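Local structure of ARO (armadillo repeats only protein) (Plasmodium falciparum Santa Lucia, 5EWP) at residues D203-D208 against E217-S222; K161-F166 against P213-A218; Q174-L179 against I225-T230; P131-G136 against A146-T151. The protein probably takes part in moving rhoptries to the apical pole of the parasite and attaching them there, acting as an armadillo-repeat protein-binding scaffold. One frame throughout, in Å; residues are numbered along the deposited sequence.

In the fold
All four contacts join helices of one armadillo solenoid. Contact 4, whose centre is about 5 Å from that of the chain, closes first along the sequence; contacts 1 to 3 follow in the C-terminal part, with centres about 19 to 20 Å from the chain's centre. Contacts 1 and 2 share helix 213-220 and have centres about 6 Å apart. Contact 3, its centre about 13 Å from that of contact 1 and 17 Å from that of contact 2, ties helix 171-177 to helix 224-231. Contact 1 is nested inside the loop closed by contact 3, while contacts 2 and 3 alternate along the chain. Helices far apart in sequence are thus knitted into one continuous superhelical body.

Contact 1: residues D203-D208 against E217-S222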
loop_
_atom_site.group_PDB
_atom_site.type_symbol
_atom_site.label_atom_id
_atom_site.label_comp_id
_atom_site.label_asym_id
_atom_site.label_seq_id
_atom_site.Cartn_x
_atom_site.Cartn_y
_atom_site.Cartn_z
ATOM N N ASP A 203 -6.361 -2.494 14.616
ATOM C CA ASP A 203 -5.588 -3.697 14.319
ATOM C C ASP A 203 -4.174 -3.632 14.874
ATOM O O ASP A 203 -3.565 -4.662 15.176
ATOM C CB ASP A 203 -5.557 -3.948 12.806
ATOM C CG ASP A 203 -6.910 -4.394 12.275
ATOM O OD1 ASP A 203 -7.807 -4.672 13.109
ATOM O OD2 ASP A 203 -7.084 -4.487 11.046
ATOM N N PHE A 204 -3.657 -2.418 15.002
ATOM C CA PHE A 204 -2.369 -2.189 15.641
ATOM C C PHE A 204 -2.467 -2.455 17.146
ATOM O O PHE A 204 -1.610 -3.111 17.727
ATOM C CB PHE A 204 -1.899 -0.747 15.400
ATOM C CG PHE A 204 -0.547 -0.439 15.976
ATOM C CD1 PHE A 204 0.603 -0.805 15.301
ATOM C CD2 PHE A 204 -0.426 0.236 17.178
ATOM C CE1 PHE A 204 1.864 -0.523 15.821
ATOM C CE2 PHE A 204 0.821 0.538 17.703
ATOM C CZ PHE A 204 1.974 0.155 17.030
ATOM N N ILE A 205 -3.515 -1.927 17.766
ATOM C CA ILE A 205 -3.660 -2.010 19.220
ATOM C C ILE A 205 -3.938 -3.442 19.658
ATOM O O ILE A 205 -3.441 -3.882 20.695
ATOM C CB ILE A 205 -4.793 -1.087 19.725
ATOM C CG1 ILE A 205 -4.421 0.385 19.514
ATOM C CG2 ILE A 205 -5.115 -1.354 21.209
ATOM C CD1 ILE A 205 -5.608 1.319 19.555
ATOM N N LEU A 206 -4.715 -4.167 18.860
ATOM C CA LEU A 206 -5.188 -5.493 19.243
ATOM C C LEU A 206 -4.335 -6.628 18.689
ATOM O O LEU A 206 -3.891 -6.586 17.541
ATOM C CB LEU A 206 -6.634 -5.681 18.784
ATOM C CG LEU A 206 -7.609 -4.625 19.302
ATOM C CD1 LEU A 206 -8.967 -4.748 18.621
ATOM C CD2 LEU A 206 -7.732 -4.726 20.823
ATOM N N ASN A 207 -4.135 -7.646 19.522
ATOM C CA ASN A 207 -3.600 -8.925 19.073
ATOM C C ASN A 207 -4.708 -9.944 19.238
ATOM O O ASN A 207 -5.002 -10.369 20.355
ATOM C CB ASN A 207 -2.358 -9.328 19.869
ATOM C CG ASN A 207 -1.814 -10.680 19.450
ATOM O OD1 ASN A 207 -2.304 -11.295 18.506
ATOM N ND2 ASN A 207 -0.817 -11.163 20.173
ATOM N N ASP A 208 -5.331 -10.308 18.118
ATOM C CA ASP A 208 -6.494 -11.199 18.103
ATOM C C ASP A 208 -7.525 -10.839 19.170
ATOM O O ASP A 208 -7.911 -11.689 19.964
ATOM C CB ASP A 208 -6.048 -12.661 18.271
ATOM N N GLU A 217 -0.890 2.554 24.423
ATOM C CA GLU A 217 -0.259 3.786 24.877
ATOM C C GLU A 217 0.335 4.557 23.706
ATOM O O GLU A 217 0.317 5.789 23.687
ATOM C CB GLU A 217 0.829 3.487 25.907
ATOM N N ALA A 218 0.863 3.828 22.730
ATOM C CA ALA A 218 1.418 4.455 21.533
ATOM C C ALA A 218 0.366 5.289 20.816
ATOM O O ALA A 218 0.624 6.430 20.412
ATOM C CB ALA A 218 1.991 3.401 20.593
ATOM N N VAL A 219 -0.825 4.724 20.659
ATOM C CA VAL A 219 -1.875 5.430 19.943
ATOM C C VAL A 219 -2.421 6.591 20.790
ATOM O O VAL A 219 -2.814 7.627 20.259
ATOM C CB VAL A 219 -3.003 4.464 19.541
ATOM C CG1 VAL A 219 -4.125 5.203 18.825
ATOM C CG2 VAL A 219 -2.444 3.352 18.649
ATOM N N LYS A 220 -2.407 6.427 22.109
ATOM C CA LYS A 220 -2.800 7.512 23.005
ATOM C C LYS A 220 -1.832 8.678 22.880
ATOM O O LYS A 220 -2.239 9.840 22.887
ATOM C CB LYS A 220 -2.855 7.033 24.457
ATOM C CG LYS A 220 -4.085 6.220 24.799
ATOM C CD LYS A 220 -4.047 5.764 26.257
ATOM C CE LYS A 220 -5.314 5.016 26.638
ATOM N NZ LYS A 220 -5.317 4.596 28.071
ATOM N N ASN A 221 -0.547 8.367 22.755
ATOM C CA ASN A 221 0.465 9.405 22.630
ATOM C C ASN A 221 0.535 9.932 21.202
ATOM O O ASN A 221 1.594 9.915 20.577
ATOM C CB ASN A 221 1.836 8.876 23.053
ATOM C CG ASN A 221 1.875 8.455 24.513
ATOM O OD1 ASN A 221 1.108 8.955 25.338
ATOM N ND2 ASN A 221 2.772 7.527 24.837
ATOM N N SER A 222 -0.599 10.414 20.699
ATOM C CA SER A 222 -0.684 10.960 19.348
ATOM C C SER A 222 -1.901 11.870 19.229
ATOM O O SER A 222 -2.623 12.076 20.203
ATOM C CB SER A 222 -0.778 9.834 18.303
ATOM O OG SER A 222 -2.084 9.277 18.286
#
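The backbones come closest at I205 and V219, whose CA atoms lie 7.7 Å apart, where the last turn of helix 192-205 faces the last turn of helix 213-220. In this armadillo solenoid the two helices follow one another, joined by the short antiparallel hairpin of strands 206-207 and 210-211, so the contact folds helix 213-220 back against the end of helix 192-205, near the C-terminal end of the chain. It is a buried, wholly apolar junction, and V219 is central to it. One methyl, CG2, does nearly all the touching: V219 CG2 meets I205 CG1 at 3.7 Å and I205 CD1 at 3.9 Å, the isoleucine lying crosswise to the valine. I205 reaches it through its long branch; with CG1 set beside the backbone N (chi1 -67°) and CD1 extended beyond, the ethyl arm lies against the valine. V219 CG2 also stands 4.0 Å from F204 CD2, oblique to the ring, while the F204 and V219 side chains lie alongside, pointing opposite ways. A218 adds a different approach, its CB sitting at the ring edge, close to the ring plane, with A218 CB 4.2 Å from F204 CE2. Other helices close off this group: F204 also packs on F166, L167 and I172, and helix 237-250 brings L246 against I205 and L250 against V219. Beyond V219 the helix unwinds at N221, the centre of an inverse gamma turn. There S222 OG donates to V219 O over 2.7 Å, with a C=O...OG angle of 139° and the hydroxyl oxygen tilted 26° from the carbonyl plane.

Contact 2: residues K161-F166 against P213-A218; sequences KYKKEF and PEFLEA
K163 and F215 make the main apolar contact, and they do it with aliphatic carbon against ring. K163 CD lies 3.5 Å from F215 CE2, and K163 CB sits 3.6 Å from F215 CZ; the two side chains cross at about a right angle, with K163 CD placed obliquely to the ring. The phenyl group is directed at the lysine with its CG beside the backbone N (chi1 -61°). K164 touches the same ring more lightly, K164 CG being 4.2 Å from F215 CZ. F204 also meets the F215 ring, the planes at about 45°. This packing belongs to the armadillo solenoid, where helix 160-168 and helix 213-220 lie side by side although 46 residues separate the two segments; the short segments run 24° from parallel with axes 11.5 Å apart. The polar interactions divide into a buried and an exposed set. K163, extended beyond CG, carries its NZ past the ring to hydrogen-bond the carbonyl oxygens of D203, F204 and L206, three acceptors at the C-terminal end of helix 192-205, whose dipole would probably stabilise the positive charge. At the exposed rim the K164 and E214 chains run across one another: E214 OE1 comes within 3.7 Å of K164 CE, yet K164 NZ remains 4.5 Å from E214 OE1, a loose attraction of opposite charges at long range.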
loop_
_atom_site.group_PDB
_atom_site.type_symbol
_atom_site.label_atom_id
_atom_site.label_comp_id
_atom_site.label_asym_id
_atom_site.label_seq_id
_atom_site.Cartn_x
_atom_site.Cartn_y
_atom_site.Cartn_z
ATOM N N LYS A 161 6.629 -7.905 16.576
ATOM C CA LYS A 161 7.873 -7.236 16.205
ATOM C C LYS A 161 7.671 -6.308 15.013
ATOM O O LYS A 161 8.343 -5.277 14.903
ATOM C CB LYS A 161 8.973 -8.249 15.892
ATOM C CG LYS A 161 9.445 -9.022 17.118
ATOM C CD LYS A 161 10.416 -10.118 16.732
ATOM C CE LYS A 161 11.289 -10.517 17.909
ATOM N NZ LYS A 161 12.203 -9.401 18.298
ATOM N N TYR A 162 6.736 -6.661 14.133
ATOM C CA TYR A 162 6.465 -5.816 12.957
ATOM C C TYR A 162 5.785 -4.523 13.406
ATOM O O TYR A 162 6.088 -3.436 12.897
ATOM C CB TYR A 162 5.592 -6.536 11.929
ATOM C CG TYR A 162 6.183 -7.797 11.340
ATOM C CD1 TYR A 162 7.483 -8.209 11.643
ATOM C CD2 TYR A 162 5.434 -8.576 10.465
ATOM C CE1 TYR A 162 8.012 -9.399 11.094
ATOM C CE2 TYR A 162 5.946 -9.747 9.912
ATOM C CZ TYR A 162 7.228 -10.148 10.225
ATOM O OH TYR A 162 7.699 -11.314 9.660
ATOM N N LYS A 163 4.871 -4.648 14.367
ATOM C CA LYS A 163 4.204 -3.485 14.955
ATOM C C LYS A 163 5.204 -2.572 15.654
ATOM O O LYS A 163 5.112 -1.348 15.545
ATOM C CB LYS A 163 3.112 -3.916 15.935
ATOM C CG LYS A 163 1.897 -4.547 15.270
ATOM C CD LYS A 163 0.903 -5.036 16.300
ATOM C CE LYS A 163 -0.366 -5.560 15.658
ATOM N NZ LYS A 163 -1.323 -5.991 16.730
ATOM N N LYS A 164 6.130 -3.164 16.407
ATOM C CA LYS A 164 7.191 -2.392 17.065
ATOM C C LYS A 164 8.014 -1.588 16.069
ATOM O O LYS A 164 8.323 -0.412 16.307
ATOM C CB LYS A 164 8.121 -3.309 17.866
ATOM C CG LYS A 164 7.671 -3.537 19.294
ATOM C CD LYS A 164 8.409 -4.703 19.931
ATOM C CE LYS A 164 7.903 -4.966 21.342
ATOM N NZ LYS A 164 8.797 -5.887 22.095
ATOM N N GLU A 165 8.381 -2.228 14.960
ATOM C CA GLU A 165 9.169 -1.578 13.926
ATOM C C GLU A 165 8.351 -0.464 13.260
ATOM O O GLU A 165 8.856 0.647 13.037
ATOM C CB GLU A 165 9.651 -2.615 12.906
ATOM C CG GLU A 165 10.368 -2.058 11.674
ATOM C CD GLU A 165 11.795 -1.575 11.942
ATOM O OE1 GLU A 165 12.212 -1.512 13.113
ATOM O OE2 GLU A 165 12.505 -1.264 10.960
ATOM N N PHE A 166 7.087 -0.757 12.962
ATOM C CA PHE A 166 6.174 0.235 12.401
ATOM C C PHE A 166 6.111 1.487 13.291
ATOM O O PHE A 166 6.234 2.629 12.816
ATOM C CB PHE A 166 4.786 -0.392 12.221
ATOM C CG PHE A 166 3.749 0.538 11.624
ATOM C CD1 PHE A 166 3.763 0.847 10.262
ATOM C CD2 PHE A 166 2.745 1.071 12.412
ATOM C CE1 PHE A 166 2.797 1.692 9.715
ATOM C CE2 PHE A 166 1.771 1.903 11.878
ATOM C CZ PHE A 166 1.800 2.218 10.521
ATOM N N PRO A 213 -1.113 -3.358 25.757
ATOM C CA PRO A 213 -0.902 -2.120 26.519
ATOM C C PRO A 213 0.109 -1.162 25.899
ATOM O O PRO A 213 -0.187 0.029 25.810
ATOM C CB PRO A 213 -0.405 -2.627 27.876
ATOM C CG PRO A 213 -1.051 -3.967 28.017
ATOM C CD PRO A 213 -1.053 -4.551 26.623
ATOM N N GLU A 214 1.271 -1.668 25.488
ATOM C CA GLU A 214 2.289 -0.845 24.831
ATOM C C GLU A 214 1.748 -0.068 23.636
ATOM O O GLU A 214 2.073 1.110 23.445
ATOM C CB GLU A 214 3.462 -1.705 24.358
ATOM C CG GLU A 214 4.605 -0.883 23.770
ATOM C CD GLU A 214 5.749 -1.740 23.254
ATOM O OE1 GLU A 214 5.777 -2.954 23.566
ATOM O OE2 GLU A 214 6.617 -1.198 22.529
ATOM N N PHE A 215 0.957 -0.752 22.815
ATOM C CA PHE A 215 0.461 -0.183 21.562
ATOM C C PHE A 215 -0.755 0.687 21.840
ATOM O O PHE A 215 -0.987 1.681 21.153
ATOM C CB PHE A 215 0.131 -1.292 20.552
ATOM C CG PHE A 215 1.320 -2.137 20.175
ATOM C CD1 PHE A 215 2.604 -1.614 20.227
ATOM C CD2 PHE A 215 1.152 -3.449 19.772
ATOM C CE1 PHE A 215 3.706 -2.391 19.886
ATOM C CE2 PHE A 215 2.241 -4.236 19.441
ATOM C CZ PHE A 215 3.520 -3.711 19.499
ATOM N N LEU A 216 -1.519 0.328 22.869
ATOM C CA LEU A 216 -2.587 1.211 23.328
ATOM C C LEU A 216 -2.000 2.572 23.693
ATOM O O LEU A 216 -2.511 3.615 23.283
ATOM C CB LEU A 216 -3.328 0.618 24.527
ATOM C CG LEU A 216 -4.463 1.517 25.029
ATOM C CD1 LEU A 216 -5.623 1.528 24.037
ATOM C CD2 LEU A 216 -4.929 1.070 26.405
ATOM N N GLU A 217 -0.890 2.554 24.423
ATOM C CA GLU A 217 -0.259 3.786 24.877
ATOM C C GLU A 217 0.335 4.557 23.706
ATOM O O GLU A 217 0.317 5.789 23.687
ATOM C CB GLU A 217 0.829 3.487 25.907
ATOM N N ALA A 218 0.863 3.828 22.730
ATOM C CA ALA A 218 1.418 4.455 21.533
ATOM C C ALA A 218 0.366 5.289 20.816
ATOM O O ALA A 218 0.624 6.430 20.412
ATOM C CB ALA A 218 1.991 3.401 20.593
#

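Contact 3: residues Q174-L179 against I225-T230; sequences QLVNLL and IKNLKT
N227 ND2 and V176 O meet across this contact, and both atoms have further partners. N227 ND2 donates to V176 O over 3.0 Å, but the bond is bent, with an angle of 135° at the hydrogen, and counts as weak. V176 O also accepts the backbone N of L179 at 2.9 Å, a backbone bond within its own segment. ND2 is held a second time by a water, which accepts from N227 ND2 at 3.0 Å; the same water lies 2.8 Å from N177 OD1. A weak direct bond and a water bridge, both through ND2, would favour this turn of the amide, and a second water joins the backbones, donating to L179 O at 2.8 Å and to N227 O at 2.9 Å. The apolar part lies alongside. N227 sets its CG beside the backbone N (chi1 -66°), which turns the amide toward V176 while N227 CB rests 3.7 Å from L179 CB. L179 also lays its CD1 branch near L228 CG, and V176 CG1 touches the amide nitrogen, so that the polar group is bounded by aliphatic carbon. All four touching residues are buried. In the armadillo solenoid this joins residues 176-179 to helix 224-231. Helix 192-205 packs against L179 through I198 and L201, and helix 237-250 receives L228 on L246 and L250.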
loop_
_atom_site.group_PDB
_atom_site.type_symbol
_atom_site.label_atom_id
_atom_site.label_comp_id
_atom_site.label_asym_id
_atom_site.label_seq_id
_atom_site.Cartn_x
_atom_site.Cartn_y
_atom_site.Cartn_z
ATOM N N GLN A 174 1.889 8.711 10.948
ATOM C CA GLN A 174 1.286 8.826 9.628
ATOM C C GLN A 174 -0.143 8.287 9.609
ATOM O O GLN A 174 -1.022 8.887 8.992
ATOM C CB GLN A 174 2.137 8.113 8.584
ATOM C CG GLN A 174 3.493 8.725 8.408
ATOM C CD GLN A 174 3.429 10.234 8.292
ATOM O OE1 GLN A 174 2.649 10.776 7.509
ATOM N NE2 GLN A 174 4.234 10.919 9.091
ATOM N N LEU A 175 -0.389 7.160 10.283
ATOM C CA LEU A 175 -1.744 6.625 10.333
ATOM C C LEU A 175 -2.719 7.571 10.975
ATOM O O LEU A 175 -3.845 7.746 10.502
ATOM C CB LEU A 175 -1.805 5.306 11.110
ATOM C CG LEU A 175 -1.608 3.988 10.407
ATOM C CD1 LEU A 175 -1.911 2.854 11.411
ATOM C CD2 LEU A 175 -2.540 3.939 9.194
ATOM N N VAL A 176 -2.295 8.153 12.091
ATOM C CA VAL A 176 -3.150 9.059 12.831
ATOM C C VAL A 176 -3.446 10.275 11.962
ATOM O O VAL A 176 -4.564 10.783 11.955
ATOM C CB VAL A 176 -2.515 9.456 14.183
ATOM C CG1 VAL A 176 -3.262 10.622 14.813
ATOM C CG2 VAL A 176 -2.518 8.261 15.127
ATOM N N ASN A 177 -2.456 10.725 11.196
ATOM C CA ASN A 177 -2.679 11.826 10.267
ATOM C C ASN A 177 -3.705 11.515 9.184
ATOM O O ASN A 177 -4.371 12.418 8.673
ATOM C CB ASN A 177 -1.370 12.242 9.600
ATOM C CG ASN A 177 -0.447 12.969 10.548
ATOM O OD1 ASN A 177 -0.807 13.243 11.694
ATOM N ND2 ASN A 177 0.754 13.287 10.077
ATOM N N LEU A 178 -3.859 10.242 8.842
ATOM C CA LEU A 178 -4.868 9.874 7.857
ATOM C C LEU A 178 -6.278 10.071 8.401
ATOM O O LEU A 178 -7.238 10.060 7.639
ATOM C CB LEU A 178 -4.682 8.421 7.389
ATOM C CG LEU A 178 -3.405 8.160 6.577
ATOM C CD1 LEU A 178 -3.281 6.707 6.123
ATOM C CD2 LEU A 178 -3.329 9.083 5.402
ATOM N N LEU A 179 -6.407 10.264 9.714
ATOM C CA LEU A 179 -7.718 10.530 10.303
ATOM C C LEU A 179 -8.212 11.958 10.029
ATOM O O LEU A 179 -9.411 12.241 10.126
ATOM C CB LEU A 179 -7.682 10.306 11.815
ATOM C CG LEU A 179 -7.328 8.907 12.315
ATOM C CD1 LEU A 179 -7.090 8.943 13.831
ATOM C CD2 LEU A 179 -8.432 7.922 11.966
ATOM N N ILE A 225 -6.983 11.025 19.577
ATOM C CA ILE A 225 -8.194 11.442 20.280
ATOM C C ILE A 225 -8.751 12.736 19.687
ATOM O O ILE A 225 -9.946 12.837 19.412
ATOM C CB ILE A 225 -7.926 11.615 21.786
ATOM C CG1 ILE A 225 -7.663 10.247 22.420
ATOM C CG2 ILE A 225 -9.092 12.303 22.468
ATOM C CD1 ILE A 225 -7.166 10.312 23.840
ATOM N N LYS A 226 -7.870 13.705 19.468
ATOM C CA LYS A 226 -8.238 14.946 18.797
ATOM C C LYS A 226 -8.914 14.687 17.450
ATOM O O LYS A 226 -9.991 15.221 17.171
ATOM C CB LYS A 226 -7.001 15.820 18.584
ATOM C CG LYS A 226 -7.242 17.027 17.689
ATOM C CD LYS A 226 -5.953 17.786 17.453
ATOM C CE LYS A 226 -6.143 18.888 16.409
ATOM N NZ LYS A 226 -4.836 19.278 15.812
ATOM N N ASN A 227 -8.280 13.864 16.614
ATOM C CA ASN A 227 -8.799 13.629 15.269
ATOM C C ASN A 227 -10.089 12.836 15.301
ATOM O O ASN A 227 -11.007 13.102 14.520
ATOM C CB ASN A 227 -7.765 12.910 14.399
ATOM C CG ASN A 227 -6.539 13.757 14.124
ATOM O OD1 ASN A 227 -6.536 14.963 14.372
ATOM N ND2 ASN A 227 -5.493 13.134 13.597
ATOM N N LEU A 228 -10.149 11.860 16.207
ATOM C CA LEU A 228 -11.324 11.018 16.363
ATOM C C LEU A 228 -12.525 11.834 16.822
ATOM O O LEU A 228 -13.642 11.601 16.364
ATOM C CB LEU A 228 -11.039 9.879 17.343
ATOM C CG LEU A 228 -10.136 8.778 16.782
ATOM C CD1 LEU A 228 -9.744 7.788 17.863
ATOM C CD2 LEU A 228 -10.833 8.068 15.642
ATOM N N LYS A 229 -12.300 12.778 17.734
ATOM C CA LYS A 229 -13.377 13.658 18.187
ATOM C C LYS A 229 -13.974 14.439 17.015
ATOM O O LYS A 229 -15.191 14.620 16.932
ATOM C CB LYS A 229 -12.882 14.615 19.274
ATOM C CG LYS A 229 -12.933 14.030 20.670
ATOM C CD LYS A 229 -12.108 14.852 21.641
ATOM C CE LYS A 229 -12.160 14.265 23.044
ATOM N NZ LYS A 229 -11.244 14.995 23.973
ATOM N N THR A 230 -13.112 14.889 16.108
ATOM C CA THR A 230 -13.562 15.581 14.901
ATOM C C THR A 230 -14.363 14.650 13.995
ATOM O O THR A 230 -15.381 15.045 13.429
ATOM C CB THR A 230 -12.374 16.172 14.115
ATOM O OG1 THR A 230 -11.693 17.133 14.931
ATOM C CG2 THR A 230 -12.849 16.857 12.843
HETATM O O HOH W 1 -2.884 14.516 13.031
HETATM O O HOH W 2 -10.175 14.239 11.958
#

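Contact 4: residues P131-G136 against A146-T151; sequences PYLISG and AACAQT
L133 and C148 pack so closely that side chain meets backbone: C148 CB is 3.2 Å from L133 O, and the CA atoms of L133 and C148 are only 5.1 Å apart. The thiol continues along the same surface, C148 SG resting 3.7 Å from G136 CA, where no side chain stands between sulfur and backbone. With SG placed beside the backbone N (chi1 -75°), the cysteine points into the groove between L133 and G136, one turn apart. This is the tight half of the contact, and it lets the axes of the two short segments approach to 8.2 Å. One turn further on the fit is of methyl against methyl: L133 CD1 lies 3.7 Å from T151 CG2, the leucine set athwart the threonine. T151 presents that methyl because its hydroxyl is turned back on its own helix, T151 OG1 donating to A147 O at 2.8 Å. That carbonyl also accepts T151 N, the two donors arriving from opposite faces of its plane. C148 SG and L133 CD2 are more loosely placed, 4.3 Å apart. S135 points away from the partner helix and is exposed, as is P131; the Y132 ring also heads away from it. Helix 142-156 is covered in part by other helices: V107 of helix 100-113 touches C148, and H200 of helix 192-205 touches A149. The segments run at 140° to each other, forming the antiparallel helical hairpin that recurs throughout an armadillo solenoid.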
loop_
_atom_site.group_PDB
_atom_site.type_symbol
_atom_site.label_atom_id
_atom_site.label_comp_id
_atom_site.label_asym_id
_atom_site.label_seq_id
_atom_site.Cartn_x
_atom_site.Cartn_y
_atom_site.Cartn_z
ATOM N N PRO A 131 9.659 1.339 5.706
ATOM C CA PRO A 131 9.958 2.783 5.683
ATOM C C PRO A 131 9.415 3.481 4.433
ATOM O O PRO A 131 8.946 4.627 4.518
ATOM C CB PRO A 131 11.490 2.831 5.692
ATOM C CG PRO A 131 11.909 1.563 6.321
ATOM C CD PRO A 131 10.880 0.532 5.898
ATOM N N TYR A 132 9.466 2.794 3.295
ATOM C CA TYR A 132 8.983 3.370 2.037
ATOM C C TYR A 132 7.466 3.480 2.058
ATOM O O TYR A 132 6.900 4.479 1.634
ATOM C CB TYR A 132 9.434 2.526 0.846
ATOM C CG TYR A 132 10.929 2.420 0.761
ATOM C CD1 TYR A 132 11.688 3.461 0.248
ATOM C CD2 TYR A 132 11.593 1.293 1.245
ATOM C CE1 TYR A 132 13.067 3.377 0.189
ATOM C CE2 TYR A 132 12.974 1.202 1.189
ATOM C CZ TYR A 132 13.705 2.250 0.655
ATOM O OH TYR A 132 15.075 2.175 0.593
ATOM N N LEU A 133 6.804 2.443 2.561
ATOM C CA LEU A 133 5.351 2.462 2.611
ATOM C C LEU A 133 4.849 3.509 3.603
ATOM O O LEU A 133 3.823 4.152 3.371
ATOM C CB LEU A 133 4.825 1.081 2.971
ATOM C CG LEU A 133 5.114 -0.022 1.948
ATOM C CD1 LEU A 133 4.773 -1.368 2.560
ATOM C CD2 LEU A 133 4.328 0.200 0.673
ATOM N N ILE A 134 5.566 3.676 4.717
ATOM C CA ILE A 134 5.189 4.687 5.696
ATOM C C ILE A 134 5.366 6.084 5.117
ATOM O O ILE A 134 4.515 6.960 5.297
ATOM C CB ILE A 134 6.008 4.548 7.000
ATOM C CG1 ILE A 134 5.558 3.297 7.751
ATOM C CG2 ILE A 134 5.820 5.771 7.894
ATOM C CD1 ILE A 134 6.468 2.902 8.922
ATOM N N SER A 135 6.466 6.283 4.397
ATOM C CA SER A 135 6.694 7.552 3.723
ATOM C C SER A 135 5.555 7.840 2.735
ATOM O O SER A 135 5.100 8.986 2.601
ATOM C CB SER A 135 8.052 7.528 3.009
ATOM O OG SER A 135 8.395 8.803 2.507
ATOM N N GLY A 136 5.087 6.788 2.069
ATOM C CA GLY A 136 4.014 6.885 1.090
ATOM C C GLY A 136 2.674 7.332 1.652
ATOM O O GLY A 136 1.848 7.892 0.937
ATOM N N ALA A 146 -3.791 5.611 0.882
ATOM C CA ALA A 146 -4.638 4.526 1.362
ATOM C C ALA A 146 -4.029 3.152 1.087
ATOM O O ALA A 146 -4.092 2.271 1.941
ATOM C CB ALA A 146 -6.013 4.614 0.735
ATOM N N ALA A 147 -3.447 2.978 -0.102
ATOM C CA ALA A 147 -2.808 1.717 -0.472
ATOM C C ALA A 147 -1.594 1.443 0.410
ATOM O O ALA A 147 -1.365 0.301 0.831
ATOM C CB ALA A 147 -2.403 1.725 -1.947
ATOM N N CYS A 148 -0.806 2.479 0.681
ATOM C CA CYS A 148 0.354 2.313 1.548
ATOM C C CYS A 148 -0.076 1.936 2.968
ATOM O O CYS A 148 0.500 1.034 3.574
ATOM C CB CYS A 148 1.188 3.584 1.576
ATOM S SG CYS A 148 2.157 3.826 0.052
ATOM N N ALA A 149 -1.113 2.599 3.469
ATOM C CA ALA A 149 -1.625 2.316 4.810
ATOM C C ALA A 149 -2.133 0.880 4.916
ATOM O O ALA A 149 -1.850 0.192 5.900
ATOM C CB ALA A 149 -2.729 3.300 5.185
ATOM N N GLN A 150 -2.871 0.433 3.902
ATOM C CA GLN A 150 -3.405 -0.936 3.884
ATOM C C GLN A 150 -2.281 -1.964 3.871
ATOM O O GLN A 150 -2.354 -2.967 4.558
ATOM C CB GLN A 150 -4.314 -1.158 2.674
ATOM C CG GLN A 150 -4.984 -2.542 2.645
ATOM C CD GLN A 150 -6.014 -2.717 3.748
ATOM O OE1 GLN A 150 -5.938 -3.652 4.565
ATOM N NE2 GLN A 150 -6.992 -1.825 3.773
ATOM N N THR A 151 -1.256 -1.727 3.062
ATOM C CA THR A 151 -0.139 -2.663 2.969
ATOM C C THR A 151 0.623 -2.736 4.287
ATOM O O THR A 151 0.982 -3.821 4.754
ATOM C CB THR A 151 0.805 -2.263 1.817
ATOM O OG1 THR A 151 0.007 -2.100 0.648
ATOM C CG2 THR A 151 1.822 -3.363 1.542
#